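PDB 5VHV: alkylpurine DNA glycosylase AlkC from Pseudomonas fluorescens, which probably excises alkylated purine bases from DNA as a base excision repair glycosylase that works without flipping the damaged nucleotide out of the helix. Local coordinates for residues Asp64-Ala76 / Leu86-Asp98. Sequence-based numbering, arbitrary orientation.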
# COMPACT_ATOMS: atom_id res chain seq x y z
N ASP A 64 30.69 16.37 -11.57
CA ASP A 64 30.46 14.96 -11.86
C ASP A 64 29.53 14.34 -10.83
O ASP A 64 28.99 15.01 -9.94
CB ASP A 64 31.79 14.22 -11.96
CG ASP A 64 32.54 14.13 -10.64
OD1 ASP A 64 31.96 14.36 -9.55
OD2 ASP A 64 33.74 13.81 -10.69
N TYR A 65 29.30 13.03 -10.98
CA TYR A 65 28.31 12.37 -10.14
C TYR A 65 28.73 12.34 -8.67
O TYR A 65 27.93 12.77 -7.81
CB TYR A 65 28.01 10.98 -10.70
CG TYR A 65 27.05 10.17 -9.89
CD1 TYR A 65 25.72 10.51 -9.84
CD2 TYR A 65 27.47 9.06 -9.16
CE1 TYR A 65 24.82 9.77 -9.09
CE2 TYR A 65 26.59 8.32 -8.41
CZ TYR A 65 25.26 8.66 -8.38
OH TYR A 65 24.35 7.94 -7.62
N PRO A 66 29.92 11.86 -8.30
CA PRO A 66 30.29 11.90 -6.88
C PRO A 66 30.26 13.30 -6.29
O PRO A 66 29.82 13.48 -5.15
CB PRO A 66 31.71 11.31 -6.86
CG PRO A 66 31.81 10.52 -8.13
CD PRO A 66 30.98 11.25 -9.14
N GLN A 67 30.72 14.31 -7.04
CA GLN A 67 30.71 15.68 -6.53
C GLN A 67 29.29 16.18 -6.33
O GLN A 67 28.99 16.85 -5.33
CB GLN A 67 31.46 16.60 -7.50
CG GLN A 67 32.95 16.35 -7.63
CD GLN A 67 33.58 17.15 -8.78
OE1 GLN A 67 32.96 17.36 -9.84
NE2 GLN A 67 34.80 17.59 -8.57
N THR A 68 28.39 15.88 -7.27
CA THR A 68 27.01 16.29 -7.09
C THR A 68 26.39 15.57 -5.89
O THR A 68 25.64 16.19 -5.12
CB THR A 68 26.20 16.03 -8.37
OG1 THR A 68 26.79 16.75 -9.47
CG2 THR A 68 24.76 16.49 -8.21
N LEU A 69 26.69 14.28 -5.70
CA LEU A 69 26.14 13.57 -4.55
C LEU A 69 26.55 14.24 -3.24
O LEU A 69 25.75 14.35 -2.31
CB LEU A 69 26.59 12.10 -4.55
CG LEU A 69 25.87 11.10 -5.45
CD1 LEU A 69 26.40 9.72 -5.11
CD2 LEU A 69 24.35 11.16 -5.29
N THR A 70 27.80 14.70 -3.16
CA THR A 70 28.23 15.42 -1.96
C THR A 70 27.32 16.61 -1.67
O THR A 70 26.92 16.83 -0.52
CB THR A 70 29.69 15.86 -2.12
OG1 THR A 70 30.50 14.68 -2.19
CG2 THR A 70 30.14 16.71 -0.94
N LEU A 71 26.97 17.38 -2.71
CA LEU A 71 26.05 18.50 -2.50
C LEU A 71 24.68 18.01 -2.05
O LEU A 71 24.04 18.62 -1.19
CB LEU A 71 25.89 19.31 -3.78
CG LEU A 71 27.16 19.90 -4.38
CD1 LEU A 71 26.82 20.68 -5.63
CD2 LEU A 71 27.89 20.80 -3.38
N LEU A 72 24.19 16.94 -2.67
CA LEU A 72 22.85 16.46 -2.36
C LEU A 72 22.77 15.86 -0.95
O LEU A 72 21.72 15.96 -0.30
CB LEU A 72 22.42 15.46 -3.42
CG LEU A 72 22.32 16.02 -4.87
CD1 LEU A 72 21.88 14.91 -5.81
CD2 LEU A 72 21.35 17.20 -4.98
N TYR A 73 23.86 15.25 -0.46
CA TYR A 73 23.90 14.86 0.94
C TYR A 73 23.68 16.06 1.85
O TYR A 73 22.95 15.96 2.85
CB TYR A 73 25.24 14.20 1.28
CG TYR A 73 25.34 12.70 1.11
CD1 TYR A 73 25.02 12.08 -0.10
CD2 TYR A 73 25.77 11.89 2.16
CE1 TYR A 73 25.14 10.70 -0.26
CE2 TYR A 73 25.91 10.51 2.02
CZ TYR A 73 25.59 9.92 0.81
OH TYR A 73 25.72 8.55 0.67
N ALA A 74 24.31 17.20 1.54
CA ALA A 74 24.13 18.38 2.37
C ALA A 74 22.75 18.99 2.18
O ALA A 74 22.20 19.58 3.11
CB ALA A 74 25.20 19.42 2.07
N LEU A 75 22.17 18.84 0.98
CA LEU A 75 20.86 19.41 0.71
C LEU A 75 19.77 18.69 1.49
O LEU A 75 18.80 19.32 1.93
CB LEU A 75 20.57 19.35 -0.79
CG LEU A 75 19.27 20.00 -1.24
CD1 LEU A 75 19.32 21.50 -1.08
CD2 LEU A 75 18.92 19.59 -2.68
N ALA A 76 19.91 17.38 1.70
CA ALA A 76 18.80 16.59 2.23
C ALA A 76 18.22 17.15 3.52
O ALA A 76 17.00 17.35 3.58
CB ALA A 76 19.25 15.14 2.39
N LEU A 86 11.87 12.92 -2.34
CA LEU A 86 11.94 11.81 -3.29
C LEU A 86 12.83 12.10 -4.50
O LEU A 86 13.32 11.15 -5.13
CB LEU A 86 10.55 11.43 -3.81
CG LEU A 86 9.58 10.82 -2.81
CD1 LEU A 86 8.16 10.75 -3.38
CD2 LEU A 86 10.04 9.46 -2.37
N PHE A 87 13.06 13.37 -4.86
CA PHE A 87 13.91 13.60 -6.03
C PHE A 87 15.36 13.24 -5.76
O PHE A 87 16.10 12.97 -6.72
CB PHE A 87 13.79 15.04 -6.56
CG PHE A 87 14.51 16.10 -5.74
CD1 PHE A 87 15.88 16.28 -5.86
CD2 PHE A 87 13.79 16.95 -4.92
CE1 PHE A 87 16.53 17.26 -5.12
CE2 PHE A 87 14.42 17.94 -4.19
CZ PHE A 87 15.81 18.10 -4.29
N LEU A 88 15.77 13.13 -4.50
CA LEU A 88 17.16 12.77 -4.22
C LEU A 88 17.42 11.31 -4.59
O LEU A 88 18.34 11.05 -5.38
CB LEU A 88 17.49 13.07 -2.76
CG LEU A 88 17.37 14.54 -2.40
CD1 LEU A 88 17.32 14.68 -0.87
CD2 LEU A 88 18.53 15.30 -3.01
N PRO A 89 16.68 10.33 -4.10
CA PRO A 89 16.87 8.97 -4.63
C PRO A 89 16.63 8.87 -6.12
O PRO A 89 17.31 8.09 -6.80
CB PRO A 89 15.86 8.12 -3.81
CG PRO A 89 15.02 9.08 -3.08
CD PRO A 89 15.74 10.36 -2.95
N HIS A 90 15.72 9.67 -6.67
CA HIS A 90 15.51 9.63 -8.11
C HIS A 90 16.79 10.00 -8.86
O HIS A 90 17.12 9.38 -9.88
CB HIS A 90 14.39 10.57 -8.54
CG HIS A 90 14.03 10.43 -9.98
ND1 HIS A 90 13.29 9.38 -10.48
CD2 HIS A 90 14.39 11.18 -11.06
CE1 HIS A 90 13.18 9.51 -11.80
NE2 HIS A 90 13.84 10.59 -12.17
N TYR A 91 17.51 11.02 -8.37
CA TYR A 91 18.77 11.40 -9.00
C TYR A 91 19.74 10.23 -9.01
O TYR A 91 20.41 9.96 -10.01
CB TYR A 91 19.34 12.63 -8.26
CG TYR A 91 20.62 13.15 -8.86
CD1 TYR A 91 21.81 12.52 -8.59
CD2 TYR A 91 20.64 14.27 -9.71
CE1 TYR A 91 22.98 12.93 -9.15
CE2 TYR A 91 21.82 14.69 -10.27
CZ TYR A 91 22.99 14.02 -9.98
OH TYR A 91 24.19 14.40 -10.53
N VAL A 92 19.79 9.48 -7.91
CA VAL A 92 20.70 8.33 -7.83
C VAL A 92 20.31 7.26 -8.84
O VAL A 92 21.17 6.67 -9.51
CB VAL A 92 20.69 7.78 -6.39
CG1 VAL A 92 21.43 6.46 -6.31
CG2 VAL A 92 21.26 8.79 -5.42
N ALA A 93 19.02 6.93 -8.92
CA ALA A 93 18.58 5.92 -9.89
C ALA A 93 18.82 6.36 -11.33
O ALA A 93 19.12 5.53 -12.19
CB ALA A 93 17.11 5.61 -9.68
N SER A 94 18.71 7.67 -11.59
CA SER A 94 18.87 8.19 -12.94
C SER A 94 20.33 8.18 -13.38
O SER A 94 20.64 7.79 -14.52
CB SER A 94 18.31 9.61 -13.03
OG SER A 94 16.90 9.66 -12.82
N TYR A 95 21.24 8.64 -12.52
CA TYR A 95 22.60 8.95 -12.93
C TYR A 95 23.66 8.08 -12.26
O TYR A 95 24.85 8.21 -12.59
CB TYR A 95 22.89 10.45 -12.65
CG TYR A 95 21.79 11.31 -13.25
CD1 TYR A 95 21.55 11.31 -14.62
CD2 TYR A 95 20.97 12.07 -12.45
CE1 TYR A 95 20.51 12.07 -15.18
CE2 TYR A 95 19.93 12.84 -12.99
CZ TYR A 95 19.71 12.83 -14.35
OH TYR A 95 18.66 13.58 -14.84
N GLY A 96 23.26 7.17 -11.37
CA GLY A 96 24.18 6.37 -10.58
C GLY A 96 24.33 4.92 -10.99
O GLY A 96 24.94 4.14 -10.23
N ARG A 97 23.83 4.51 -12.16
CA ARG A 97 23.81 3.10 -12.54
C ARG A 97 25.21 2.48 -12.67
O ARG A 97 25.38 1.27 -12.44
CB ARG A 97 23.07 2.92 -13.87
CG ARG A 97 21.56 3.22 -13.86
CD ARG A 97 20.98 2.91 -15.26
NE ARG A 97 19.61 3.39 -15.46
CZ ARG A 97 18.51 2.64 -15.36
NH1 ARG A 97 18.59 1.35 -15.04
NH2 ARG A 97 17.32 3.19 -15.57
N ASP A 98 26.22 3.27 -13.07
CA ASP A 98 27.59 2.79 -13.24
C ASP A 98 28.49 3.12 -12.06
O ASP A 98 29.72 3.08 -12.18
CB ASP A 98 28.21 3.34 -14.53
CG ASP A 98 29.54 2.63 -14.88
OD1 ASP A 98 29.55 1.38 -14.90
OD2 ASP A 98 30.58 3.30 -15.13
O HOH W 1 24.77 16.65 -11.54
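Tyr91 enters helix 65-75 as a knob, held among Tyr65, Thr68, Leu69 and Leu72. With its CG anti to the backbone N (chi1 -178°), the ring is carried toward helix 65-75, and Leu72 CD1 sits 3.9 Å from its centroid in a CH-pi contact, while Tyr95 CD2 lies over the opposite face. A tyrosine suits this place because its flat ring fills the hole and its hydroxyl can take a water as polar partner within a buried site: Thr68 CG2 touches Tyr91 OH at 3.2 Å, and the water links that hydroxyl to Thr68 OG1. The two helices are nearly antiparallel (165°), neighbours joined by a short loop, consistent with the helical-repeat architecture of DNA_alkylation proteins. Near that loop the closely packed part is apolar throughout; Leu88 spreads its methyls along helix 65-75, CD2 at 3.9 Å from Leu72 CB and CD1 at 3.8 Å from Ala76 CB, where a small methyl suffices. Leu75 CD2 meets the edge of Phe87. Toward the partly exposed end, Tyr65 slides past Tyr91 in the opposite direction, its OH 3.4 Å from Gly96 CA; glycine fits, since a CB would run into that hydroxyl, which hydrogen-bonds Ser103. The Tyr95 ring leads away from helix 65-75 and also stacks with His58.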